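Local coordinates for DNA mismatch repair protein MutS (PDB 1EWQ), which recognises mismatched DNA in mismatch repair, binds ATP and has a weak ATPase activity, at residues C[32-37]-C[108-113]; C[41-46]-C[59-64]; C[71-74]-C[80-83]. One frame throughout, in Å; residues are numbered along the deposited sequence.

Contact 1 of 3, residues C[32-37]-C[108-113]; sequences LLFQVG and VRREVT. With nucleotides of chain B.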
loop_
_atom_site.group_PDB
_atom_site.type_symbol
_atom_site.label_atom_id
_atom_site.label_comp_id
_atom_site.label_asym_id
_atom_site.label_seq_id
_atom_site.Cartn_x
_atom_site.Cartn_y
_atom_site.Cartn_z
ATOM N N LEU C 32 -4.125 23.605 5.883
ATOM C CA LEU C 32 -4.521 24.810 5.174
ATOM C C LEU C 32 -3.645 25.123 3.966
ATOM O O LEU C 32 -2.417 25.185 4.071
ATOM C CB LEU C 32 -4.522 25.992 6.145
ATOM C CG LEU C 32 -5.189 27.282 5.663
ATOM C CD1 LEU C 32 -5.905 27.936 6.825
ATOM C CD2 LEU C 32 -4.160 28.210 5.052
ATOM N N LEU C 33 -4.295 25.298 2.818
ATOM C CA LEU C 33 -3.623 25.627 1.568
ATOM C C LEU C 33 -3.937 27.092 1.331
ATOM O O LEU C 33 -5.051 27.452 0.947
ATOM C CB LEU C 33 -4.151 24.751 0.429
ATOM C CG LEU C 33 -3.865 23.256 0.641
ATOM C CD1 LEU C 33 -4.440 22.437 -0.503
ATOM C CD2 LEU C 33 -2.363 23.029 0.743
ATOM N N PHE C 34 -2.938 27.928 1.591
ATOM C CA PHE C 34 -3.047 29.379 1.495
ATOM C C PHE C 34 -2.667 29.907 0.117
ATOM O O PHE C 34 -1.488 29.910 -0.259
ATOM C CB PHE C 34 -2.140 29.991 2.565
ATOM C CG PHE C 34 -2.396 31.440 2.846
ATOM C CD1 PHE C 34 -3.657 31.875 3.251
ATOM C CD2 PHE C 34 -1.356 32.363 2.777
ATOM C CE1 PHE C 34 -3.877 33.210 3.588
ATOM C CE2 PHE C 34 -1.560 33.699 3.111
ATOM C CZ PHE C 34 -2.826 34.126 3.519
ATOM N N GLN C 35 -3.670 30.362 -0.628
ATOM C CA GLN C 35 -3.464 30.899 -1.971
ATOM C C GLN C 35 -2.717 32.237 -2.003
ATOM O O GLN C 35 -3.091 33.189 -1.316
ATOM C CB GLN C 35 -4.822 31.050 -2.658
ATOM C CG GLN C 35 -4.959 32.221 -3.632
ATOM C CD GLN C 35 -4.372 31.947 -4.989
ATOM O OE1 GLN C 35 -4.926 32.357 -6.016
ATOM N NE2 GLN C 35 -3.232 31.264 -5.013
ATOM N N VAL C 36 -1.655 32.292 -2.801
ATOM C CA VAL C 36 -0.859 33.509 -2.968
ATOM C C VAL C 36 -0.458 33.509 -4.436
ATOM O O VAL C 36 0.519 32.873 -4.813
ATOM C CB VAL C 36 0.435 33.503 -2.107
ATOM C CG1 VAL C 36 1.117 34.863 -2.185
ATOM C CG2 VAL C 36 0.118 33.165 -0.672
ATOM N N GLY C 37 -1.217 34.214 -5.264
ATOM C CA GLY C 37 -0.914 34.227 -6.683
ATOM C C GLY C 37 -1.334 32.909 -7.315
ATOM O O GLY C 37 -2.440 32.424 -7.070
ATOM N N VAL C 108 -4.445 41.325 -0.305
ATOM C CA VAL C 108 -5.602 40.733 -0.973
ATOM C C VAL C 108 -6.484 39.981 0.024
ATOM O O VAL C 108 -5.983 39.357 0.963
ATOM C CB VAL C 108 -5.169 39.753 -2.090
ATOM C CG1 VAL C 108 -6.393 39.107 -2.725
ATOM C CG2 VAL C 108 -4.361 40.491 -3.145
ATOM N N ARG C 109 -7.798 40.058 -0.179
ATOM C CA ARG C 109 -8.751 39.378 0.696
ATOM C C ARG C 109 -8.615 37.864 0.552
ATOM O O ARG C 109 -8.767 37.322 -0.546
ATOM C CB ARG C 109 -10.196 39.773 0.350
ATOM C CG ARG C 109 -10.546 41.255 0.515
ATOM C CD ARG C 109 -11.990 41.522 0.069
ATOM N NE ARG C 109 -12.321 42.945 0.010
ATOM C CZ ARG C 109 -13.443 43.432 -0.520
ATOM N NH1 ARG C 109 -14.342 42.604 -1.036
ATOM N NH2 ARG C 109 -13.667 44.743 -0.533
ATOM N N ARG C 110 -8.328 37.184 1.658
ATOM C CA ARG C 110 -8.200 35.732 1.643
ATOM C C ARG C 110 -9.010 35.093 2.760
ATOM O O ARG C 110 -8.926 35.493 3.925
ATOM C CB ARG C 110 -6.731 35.323 1.746
ATOM C CG ARG C 110 -5.957 35.771 0.535
ATOM C CD ARG C 110 -4.477 35.465 0.596
ATOM N NE ARG C 110 -3.798 36.223 -0.447
ATOM C CZ ARG C 110 -2.493 36.195 -0.680
ATOM N NH1 ARG C 110 -1.703 35.433 0.062
ATOM N NH2 ARG C 110 -1.981 36.934 -1.653
ATOM N N GLU C 111 -9.805 34.100 2.378
ATOM C CA GLU C 111 -10.653 33.381 3.311
ATOM C C GLU C 111 -10.737 31.929 2.859
ATOM O O GLU C 111 -10.399 31.597 1.723
ATOM C CB GLU C 111 -12.062 33.981 3.308
ATOM C CG GLU C 111 -12.102 35.501 3.300
ATOM C CD GLU C 111 -13.487 36.044 2.999
ATOM O OE1 GLU C 111 -14.043 35.702 1.933
ATOM O OE2 GLU C 111 -14.020 36.814 3.826
ATOM N N VAL C 112 -11.198 31.068 3.755
ATOM C CA VAL C 112 -11.354 29.662 3.437
ATOM C C VAL C 112 -12.645 29.518 2.638
ATOM O O VAL C 112 -13.725 29.811 3.134
ATOM C CB VAL C 112 -11.432 28.816 4.720
ATOM C CG1 VAL C 112 -11.638 27.349 4.365
ATOM C CG2 VAL C 112 -10.154 28.992 5.529
ATOM N N THR C 113 -12.523 29.078 1.392
ATOM C CA THR C 113 -13.676 28.913 0.511
ATOM C C THR C 113 -14.372 27.564 0.654
ATOM O O THR C 113 -15.573 27.449 0.411
ATOM C CB THR C 113 -13.255 29.127 -0.968
ATOM O OG1 THR C 113 -13.217 30.531 -1.241
ATOM C CG2 THR C 113 -14.226 28.440 -1.944
ATOM P P DC B 14 -0.784 40.777 -1.877
ATOM O OP1 DC B 14 -1.792 40.452 -0.835
ATOM O OP2 DC B 14 -0.899 42.049 -2.640
ATOM O "O5'" DC B 14 0.648 40.682 -1.184
ATOM C "C5'" DC B 14 1.066 39.457 -0.584
ATOM C "C4'" DC B 14 2.487 39.561 -0.085
ATOM O "O4'" DC B 14 3.391 39.799 -1.193
ATOM C "C3'" DC B 14 2.739 40.686 0.918
ATOM O "O3'" DC B 14 3.626 40.210 1.935
ATOM C "C2'" DC B 14 3.406 41.761 0.077
ATOM C "C1'" DC B 14 4.205 40.930 -0.915
ATOM N N1 DC B 14 4.541 41.590 -2.198
ATOM C C2 DC B 14 5.896 41.715 -2.565
ATOM O O2 DC B 14 6.774 41.305 -1.786
ATOM N N3 DC B 14 6.211 42.280 -3.754
ATOM C C4 DC B 14 5.243 42.719 -4.560
ATOM N N4 DC B 14 5.600 43.250 -5.733
ATOM C C5 DC B 14 3.862 42.629 -4.202
ATOM C C6 DC B 14 3.559 42.062 -3.025
#
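Q35 and R110 are the nearest residues across the contact, their CA atoms 7.7 Å apart; the short axes of strands 32-36 and 110-113 approach to 8.1 Å, their directions 135° apart. That is too far for direct backbone pairing: in the mixed sheet of MutS domain I, strand 92-97 runs between them. R110 spans this gap. Its CB points toward strand 32-36, and its chain is extended from CG to NE, so a long, thin arginine can carry its guanidinium past F34 to Q35 and V36. F34 crosses the arginine at about a right angle: ring atom CZ rests on R110 CD at 3.6 Å, while CE2 meets NH1 at the guanidinium edge, in its plane, with the two planes 61° apart. The phenylalanine CG lies opposite its own backbone N (chi1 -165°), which swings the ring across to the arginine; Y20 meets the same ring, and L16 and Q19 of helix 15-26 touch both residues. The Q35-V36 peptide lies over one guanidinium face, toward its rim. Q35 O is 3.0 Å from R110 NH1, but the angle is too poor for a hydrogen bond. Both methyls of branched V36 lie against NH1 as an apolar wall, CG1 at 3.7 Å. Beyond the guanidinium lies the phosphate of DC14 of chain B, whose OP1 is 3.6 Å from R110 NH2 and accepts a nearly straight bond from V108 N at 2.8 Å.

Contact 2 of 3, residues C[41-46]-C[59-64]; sequences ECFGED and THKTSK. With nucleotides of chain A; nucleotides of chain B.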
loop_
_atom_site.group_PDB
_atom_site.type_symbol
_atom_site.label_atom_id
_atom_site.label_comp_id
_atom_site.label_asym_id
_atom_site.label_seq_id
_atom_site.Cartn_x
_atom_site.Cartn_y
_atom_site.Cartn_z
ATOM N N GLU C 41 0.200 27.874 -0.947
ATOM C CA GLU C 41 1.374 27.689 -0.105
ATOM C C GLU C 41 1.102 27.354 1.354
ATOM O O GLU C 41 0.006 27.581 1.876
ATOM C CB GLU C 41 2.248 28.945 -0.188
ATOM C CG GLU C 41 2.215 29.617 -1.558
ATOM C CD GLU C 41 3.068 30.871 -1.626
ATOM O OE1 GLU C 41 3.032 31.678 -0.672
ATOM O OE2 GLU C 41 3.768 31.059 -2.643
ATOM N N CYS C 42 2.126 26.804 1.998
ATOM C CA CYS C 42 2.083 26.434 3.408
ATOM C C CYS C 42 3.386 26.945 3.998
ATOM O O CYS C 42 4.403 26.978 3.308
ATOM C CB CYS C 42 2.018 24.913 3.576
ATOM S SG CYS C 42 0.511 24.151 2.964
ATOM N N PHE C 43 3.356 27.343 5.267
ATOM C CA PHE C 43 4.555 27.848 5.930
ATOM C C PHE C 43 4.829 27.106 7.243
ATOM O O PHE C 43 4.020 26.294 7.685
ATOM C CB PHE C 43 4.417 29.354 6.192
ATOM C CG PHE C 43 4.037 30.152 4.972
ATOM C CD1 PHE C 43 2.710 30.487 4.726
ATOM C CD2 PHE C 43 5.004 30.550 4.056
ATOM C CE1 PHE C 43 2.355 31.208 3.585
ATOM C CE2 PHE C 43 4.657 31.268 2.915
ATOM C CZ PHE C 43 3.332 31.596 2.682
ATOM N N GLY C 44 5.972 27.387 7.862
ATOM C CA GLY C 44 6.317 26.725 9.110
ATOM C C GLY C 44 6.292 25.213 8.968
ATOM O O GLY C 44 6.666 24.677 7.923
ATOM N N GLU C 45 5.852 24.518 10.016
ATOM C CA GLU C 45 5.777 23.059 9.984
ATOM C C GLU C 45 4.861 22.587 8.869
ATOM O O GLU C 45 5.143 21.597 8.193
ATOM C CB GLU C 45 5.255 22.517 11.309
ATOM C CG GLU C 45 6.237 22.616 12.446
ATOM C CD GLU C 45 5.759 21.862 13.669
ATOM O OE1 GLU C 45 4.728 22.275 14.248
ATOM O OE2 GLU C 45 6.408 20.852 14.039
ATOM N N ASP C 46 3.757 23.303 8.689
ATOM C CA ASP C 46 2.793 22.970 7.652
ATOM C C ASP C 46 3.448 22.925 6.276
ATOM O O ASP C 46 3.030 22.154 5.410
ATOM C CB ASP C 46 1.645 23.976 7.677
ATOM C CG ASP C 46 0.780 23.821 8.909
ATOM O OD1 ASP C 46 0.206 22.728 9.082
ATOM O OD2 ASP C 46 0.676 24.776 9.706
ATOM N N THR C 59 11.332 25.380 0.266
ATOM C CA THR C 59 12.038 26.660 0.220
ATOM C C THR C 59 11.862 27.414 1.539
ATOM O O THR C 59 11.760 26.808 2.604
ATOM C CB THR C 59 11.519 27.575 -0.919
ATOM O OG1 THR C 59 11.091 26.780 -2.032
ATOM C CG2 THR C 59 12.627 28.506 -1.383
ATOM N N HIS C 60 11.826 28.740 1.454
ATOM C CA HIS C 60 11.661 29.593 2.625
ATOM C C HIS C 60 11.134 30.957 2.204
ATOM O O HIS C 60 11.268 31.355 1.047
ATOM C CB HIS C 60 12.996 29.759 3.348
ATOM C CG HIS C 60 14.178 29.628 2.447
ATOM N ND1 HIS C 60 14.697 28.404 2.080
ATOM C CD2 HIS C 60 14.902 30.559 1.782
ATOM C CE1 HIS C 60 15.687 28.587 1.224
ATOM N NE2 HIS C 60 15.832 29.885 1.027
ATOM N N LYS C 61 10.530 31.664 3.151
ATOM C CA LYS C 61 9.974 32.989 2.901
ATOM C C LYS C 61 10.670 33.952 3.855
ATOM O O LYS C 61 10.282 34.078 5.018
ATOM C CB LYS C 61 8.463 32.987 3.169
ATOM C CG LYS C 61 7.715 34.183 2.596
ATOM C CD LYS C 61 7.906 34.265 1.086
ATOM C CE LYS C 61 6.922 35.231 0.442
ATOM N NZ LYS C 61 5.519 34.742 0.536
ATOM N N THR C 62 11.701 34.628 3.359
ATOM C CA THR C 62 12.461 35.556 4.186
ATOM C C THR C 62 11.924 36.980 4.195
ATOM O O THR C 62 11.513 37.515 3.165
ATOM C CB THR C 62 13.946 35.590 3.755
ATOM O OG1 THR C 62 14.540 34.302 3.978
ATOM C CG2 THR C 62 14.711 36.639 4.550
ATOM N N SER C 63 11.933 37.572 5.385
ATOM C CA SER C 63 11.489 38.942 5.617
ATOM C C SER C 63 12.380 39.479 6.737
ATOM O O SER C 63 12.721 38.739 7.661
ATOM C CB SER C 63 10.029 38.966 6.070
ATOM O OG SER C 63 9.876 38.364 7.346
ATOM N N LYS C 64 12.754 40.753 6.656
ATOM C CA LYS C 64 13.625 41.372 7.660
ATOM C C LYS C 64 13.496 40.710 9.026
ATOM O O LYS C 64 14.467 40.194 9.585
ATOM C CB LYS C 64 13.307 42.862 7.791
ATOM C CG LYS C 64 14.196 43.581 8.789
ATOM C CD LYS C 64 13.915 45.065 8.805
ATOM C CE LYS C 64 14.842 45.786 9.765
ATOM N NZ LYS C 64 14.540 47.244 9.810
ATOM P P DT A 13 12.376 27.640 -5.256
ATOM O OP1 DT A 13 13.524 26.980 -4.580
ATOM O OP2 DT A 13 12.570 28.284 -6.581
ATOM O "O5'" DT A 13 11.193 26.595 -5.380
ATOM C "C5'" DT A 13 9.885 27.063 -5.143
ATOM C "C4'" DT A 13 8.982 25.950 -4.689
ATOM O "O4'" DT A 13 7.871 26.620 -4.072
ATOM C "C3'" DT A 13 8.409 25.142 -5.849
ATOM O "O3'" DT A 13 8.162 23.783 -5.472
ATOM C "C2'" DT A 13 7.145 25.899 -6.221
ATOM C "C1'" DT A 13 6.756 26.651 -4.946
ATOM N N1 DT A 13 6.405 28.074 -5.154
ATOM C C2 DT A 13 5.606 28.682 -4.213
ATOM O O2 DT A 13 5.209 28.115 -3.209
ATOM N N3 DT A 13 5.289 29.986 -4.490
ATOM C C4 DT A 13 5.686 30.729 -5.582
ATOM O O4 DT A 13 5.294 31.882 -5.708
ATOM C C5 DT A 13 6.550 30.044 -6.513
ATOM C C7 DT A 13 7.066 30.783 -7.706
ATOM C C6 DT A 13 6.857 28.764 -6.260
ATOM P P DA B 16 9.454 43.487 5.411
ATOM O OP1 DA B 16 9.607 42.588 6.584
ATOM O OP2 DA B 16 8.513 44.636 5.477
ATOM O "O5'" DA B 16 10.903 44.022 5.028
ATOM C "C5'" DA B 16 11.922 43.115 4.610
ATOM C "C4'" DA B 16 13.024 43.861 3.895
ATOM O "O4'" DA B 16 12.497 44.439 2.679
ATOM C "C3'" DA B 16 13.629 45.016 4.690
ATOM O "O3'" DA B 16 15.042 45.065 4.481
ATOM C "C2'" DA B 16 12.929 46.245 4.134
ATOM C "C1'" DA B 16 12.601 45.858 2.697
ATOM N N9 DA B 16 11.325 46.394 2.222
ATOM C C8 DA B 16 10.162 46.507 2.941
ATOM N N7 DA B 16 9.156 46.988 2.251
ATOM C C5 DA B 16 9.694 47.215 0.992
ATOM C C6 DA B 16 9.136 47.711 -0.196
ATOM N N6 DA B 16 7.856 48.070 -0.317
ATOM N N1 DA B 16 9.945 47.822 -1.272
ATOM C C2 DA B 16 11.224 47.448 -1.151
ATOM N N3 DA B 16 11.862 46.962 -0.092
ATOM C C4 DA B 16 11.033 46.867 0.963
ATOM P P DG A 12 14.782 33.078 -3.754
ATOM O OP1 DG A 12 15.755 32.974 -2.639
ATOM O OP2 DG A 12 15.270 33.147 -5.158
ATOM O "O5'" DG A 12 13.787 31.841 -3.668
ATOM C "C5'" DG A 12 12.742 31.791 -2.699
ATOM C "C4'" DG A 12 11.597 30.982 -3.255
ATOM O "O4'" DG A 12 10.601 31.882 -3.809
ATOM C "C3'" DG A 12 12.089 30.093 -4.399
ATOM O "O3'" DG A 12 11.734 28.728 -4.257
ATOM C "C2'" DG A 12 11.467 30.689 -5.647
ATOM C "C1'" DG A 12 10.310 31.554 -5.159
ATOM N N9 DG A 12 10.257 32.791 -5.937
ATOM C C8 DG A 12 11.286 33.277 -6.709
ATOM N N7 DG A 12 10.972 34.353 -7.372
ATOM C C5 DG A 12 9.658 34.615 -7.011
ATOM C C6 DG A 12 8.789 35.656 -7.431
ATOM O O6 DG A 12 9.014 36.568 -8.235
ATOM N N1 DG A 12 7.545 35.563 -6.821
ATOM C C2 DG A 12 7.177 34.589 -5.928
ATOM N N2 DG A 12 5.922 34.684 -5.465
ATOM N N3 DG A 12 7.979 33.599 -5.525
ATOM C C4 DG A 12 9.200 33.674 -6.106
#
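K61 meets two side chains of strand 41-43, one at each end of its own: CB lies 4.2 Å from F43 CE2, and NZ comes within 4.1 Å of E41 OE1. The second pair is of opposite charge but too long for a salt bridge, and OE1 is buried with no hydrogen-bonding partner. The other carboxylate oxygen makes the bond to DNA. E41 OE2 accepts a bond from N3 of DT13 of chain A at 2.6 Å, nearly straight at 174°, on the base itself. E41 belongs, with F39, to the Phe-X-Glu motif by which MutS proteins probe a mismatched base. Glutamate suits the place because its chain, extended beyond CG, carries an acceptor as far as the base; an alanine here would probably leave N3 without its acceptor and the K61 ammonium without its nearby negative charge. Lysine, bent at chi2 (59°) and chi4 (-67°), brings its charge round toward that carboxylate, which it may help to stabilise beside DNA. T59, two residues before K61, uses OG1 to donate to O3' of DG12 of chain A at 3.0 Å. Farther out, strand 67-74 separates the two segments in the sheet, pairing C42 with A71 and K61 with T68. Y20 of helix 15-26 steadies F43 twice, by an edge-to-face ring contact and by a hydrogen bond between its OH and F43 N.

Contact 3 of 3, residues C[71-74]-C[80-83]; sequences AGIP and AYAE. With nucleotides of chain A.
Y81 reaches from helix 80-83 to I73 and P74 of strand 71-74; its CB points toward the strand and touches I73 CD1 at 3.7 Å. The same methyl lies 3.8 Å from Y81 CG. Along one side of the ring, CD2 meets I73 CB, and CE2 touches both that atom and P74 CD, the latter at 4.0 Å. Over the middle of the ring stands I73 CG2, 3.7 Å from the centroid and only 3° off the normal, a well-centred CH-pi contact that also takes in CD1, CE1 and CZ. Beta-branched isoleucine suits this place: its CG1 lies between the backbone N and the carbonyl carbon (chi1 59°), and the two branches divide the tyrosine, CD1 taking its root and CG2 its face. Tyrosine offers that flat face and the length to span from helix to strand. Strand 67-74, helix 78-87 and strand 92-97 form a beta-alpha-beta crossover in domain I, and Y81 fastens the helix to the first of its two parallel strands. L54 and L56 also touch the tyrosine. At the tip, OH comes to 3.9 Å from O3' of DG14 of chain A, too far to bond it. The compact proline ring packs on the same sugar, P74 CD 3.7 Å from C4'. Just before I73, G72 lays its CA 3.3 Å from O2 of DT13 of chain A, where a CB would run into that oxygen.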
loop_
_atom_site.group_PDB
_atom_site.type_symbol
_atom_site.label_atom_id
_atom_site.label_comp_id
_atom_site.label_asym_id
_atom_site.label_seq_id
_atom_site.Cartn_x
_atom_site.Cartn_y
_atom_site.Cartn_z
ATOM N N ALA C 71 6.407 25.905 1.367
ATOM C CA ALA C 71 6.158 24.859 0.377
ATOM C C ALA C 71 4.887 25.263 -0.364
ATOM O O ALA C 71 3.978 25.832 0.232
ATOM C CB ALA C 71 5.975 23.524 1.056
ATOM N N GLY C 72 4.820 24.991 -1.658
ATOM C CA GLY C 72 3.632 25.375 -2.394
ATOM C C GLY C 72 3.413 24.591 -3.665
ATOM O O GLY C 72 4.322 23.934 -4.161
ATOM N N ILE C 73 2.197 24.673 -4.193
ATOM C CA ILE C 73 1.839 23.971 -5.413
ATOM C C ILE C 73 1.063 24.908 -6.326
ATOM O O ILE C 73 0.305 25.754 -5.857
ATOM C CB ILE C 73 0.955 22.747 -5.101
ATOM C CG1 ILE C 73 -0.317 23.203 -4.373
ATOM C CG2 ILE C 73 1.744 21.737 -4.267
ATOM C CD1 ILE C 73 -1.308 22.097 -4.089
ATOM N N PRO C 74 1.248 24.774 -7.647
ATOM C CA PRO C 74 0.531 25.639 -8.589
ATOM C C PRO C 74 -0.969 25.350 -8.599
ATOM O O PRO C 74 -1.380 24.187 -8.571
ATOM C CB PRO C 74 1.197 25.318 -9.923
ATOM C CG PRO C 74 1.626 23.899 -9.755
ATOM C CD PRO C 74 2.185 23.888 -8.355
ATOM N N ALA C 80 -5.424 17.499 -8.554
ATOM C CA ALA C 80 -4.511 16.362 -8.620
ATOM C C ALA C 80 -3.728 16.218 -7.324
ATOM O O ALA C 80 -3.563 15.112 -6.818
ATOM C CB ALA C 80 -3.552 16.518 -9.801
ATOM N N TYR C 81 -3.239 17.339 -6.795
ATOM C CA TYR C 81 -2.480 17.327 -5.545
ATOM C C TYR C 81 -3.397 16.987 -4.372
ATOM O O TYR C 81 -3.024 16.231 -3.481
ATOM C CB TYR C 81 -1.829 18.691 -5.302
ATOM C CG TYR C 81 -0.572 18.967 -6.106
ATOM C CD1 TYR C 81 0.615 18.270 -5.856
ATOM C CD2 TYR C 81 -0.556 19.961 -7.087
ATOM C CE1 TYR C 81 1.790 18.569 -6.564
ATOM C CE2 TYR C 81 0.609 20.265 -7.801
ATOM C CZ TYR C 81 1.777 19.574 -7.533
ATOM O OH TYR C 81 2.933 19.922 -8.203
ATOM N N ALA C 82 -4.600 17.554 -4.374
ATOM C CA ALA C 82 -5.555 17.293 -3.302
ATOM C C ALA C 82 -5.890 15.807 -3.291
ATOM O O ALA C 82 -5.950 15.188 -2.227
ATOM C CB ALA C 82 -6.814 18.111 -3.511
ATOM N N GLU C 83 -6.104 15.244 -4.481
ATOM C CA GLU C 83 -6.420 13.824 -4.616
ATOM C C GLU C 83 -5.398 13.033 -3.810
ATOM O O GLU C 83 -5.750 12.157 -3.018
ATOM C CB GLU C 83 -6.362 13.398 -6.092
ATOM C CG GLU C 83 -6.743 11.934 -6.362
ATOM C CD GLU C 83 -6.616 11.547 -7.837
ATOM O OE1 GLU C 83 -7.274 12.181 -8.698
ATOM O OE2 GLU C 83 -5.854 10.604 -8.141
ATOM P P DT A 13 12.376 27.640 -5.256
ATOM O OP1 DT A 13 13.524 26.980 -4.580
ATOM O OP2 DT A 13 12.570 28.284 -6.581
ATOM O "O5'" DT A 13 11.193 26.595 -5.380
ATOM C "C5'" DT A 13 9.885 27.063 -5.143
ATOM C "C4'" DT A 13 8.982 25.950 -4.689
ATOM O "O4'" DT A 13 7.871 26.620 -4.072
ATOM C "C3'" DT A 13 8.409 25.142 -5.849
ATOM O "O3'" DT A 13 8.162 23.783 -5.472
ATOM C "C2'" DT A 13 7.145 25.899 -6.221
ATOM C "C1'" DT A 13 6.756 26.651 -4.946
ATOM N N1 DT A 13 6.405 28.074 -5.154
ATOM C C2 DT A 13 5.606 28.682 -4.213
ATOM O O2 DT A 13 5.209 28.115 -3.209
ATOM N N3 DT A 13 5.289 29.986 -4.490
ATOM C C4 DT A 13 5.686 30.729 -5.582
ATOM O O4 DT A 13 5.294 31.882 -5.708
ATOM C C5 DT A 13 6.550 30.044 -6.513
ATOM C C7 DT A 13 7.066 30.783 -7.706
ATOM C C6 DT A 13 6.857 28.764 -6.260
ATOM P P DG A 14 8.703 22.589 -6.408
ATOM O OP1 DG A 14 8.481 21.304 -5.693
ATOM O OP2 DG A 14 10.063 22.935 -6.891
ATOM O "O5'" DG A 14 7.740 22.627 -7.670
ATOM C "C5'" DG A 14 6.335 22.510 -7.522
ATOM C "C4'" DG A 14 5.664 22.790 -8.844
ATOM O "O4'" DG A 14 5.794 24.196 -9.159
ATOM C "C3'" DG A 14 6.272 22.032 -10.022
ATOM O "O3'" DG A 14 5.228 21.626 -10.907
ATOM C "C2'" DG A 14 7.196 23.053 -10.667
ATOM C "C1'" DG A 14 6.509 24.382 -10.377
ATOM N N9 DG A 14 7.429 25.502 -10.176
ATOM C C8 DG A 14 8.582 25.487 -9.427
ATOM N N7 DG A 14 9.194 26.639 -9.403
ATOM C C5 DG A 14 8.403 27.468 -10.189
ATOM C C6 DG A 14 8.561 28.841 -10.522
ATOM O O6 DG A 14 9.458 29.621 -10.182
ATOM N N1 DG A 14 7.525 29.293 -11.334
ATOM C C2 DG A 14 6.469 28.528 -11.763
ATOM N N2 DG A 14 5.553 29.159 -12.514
ATOM N N3 DG A 14 6.317 27.244 -11.471
ATOM C C4 DG A 14 7.313 26.783 -10.680
#

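All three contacts belong to domain I and share its mixed sheet, in which strands run 59-62, 67-74, 39-43, 31-36, 92-97, 110-116 from one edge to the other. Contact 1 closes the longest loop, and contacts 2 and 3 are nested inside it, one after the other. Their centres are 14 to 16 Å apart. Contacts 1 and 2 join where F34 O meets E41 N, and contacts 2 and 3 where C42 N meets A71 O; contacts 1 and 3 do not touch, their nearest atoms being about 5 Å apart. The bound duplex meets all three, chain B at contacts 1 and 2 and chain A at contacts 2 and 3, so this one domain touches both DNA strands.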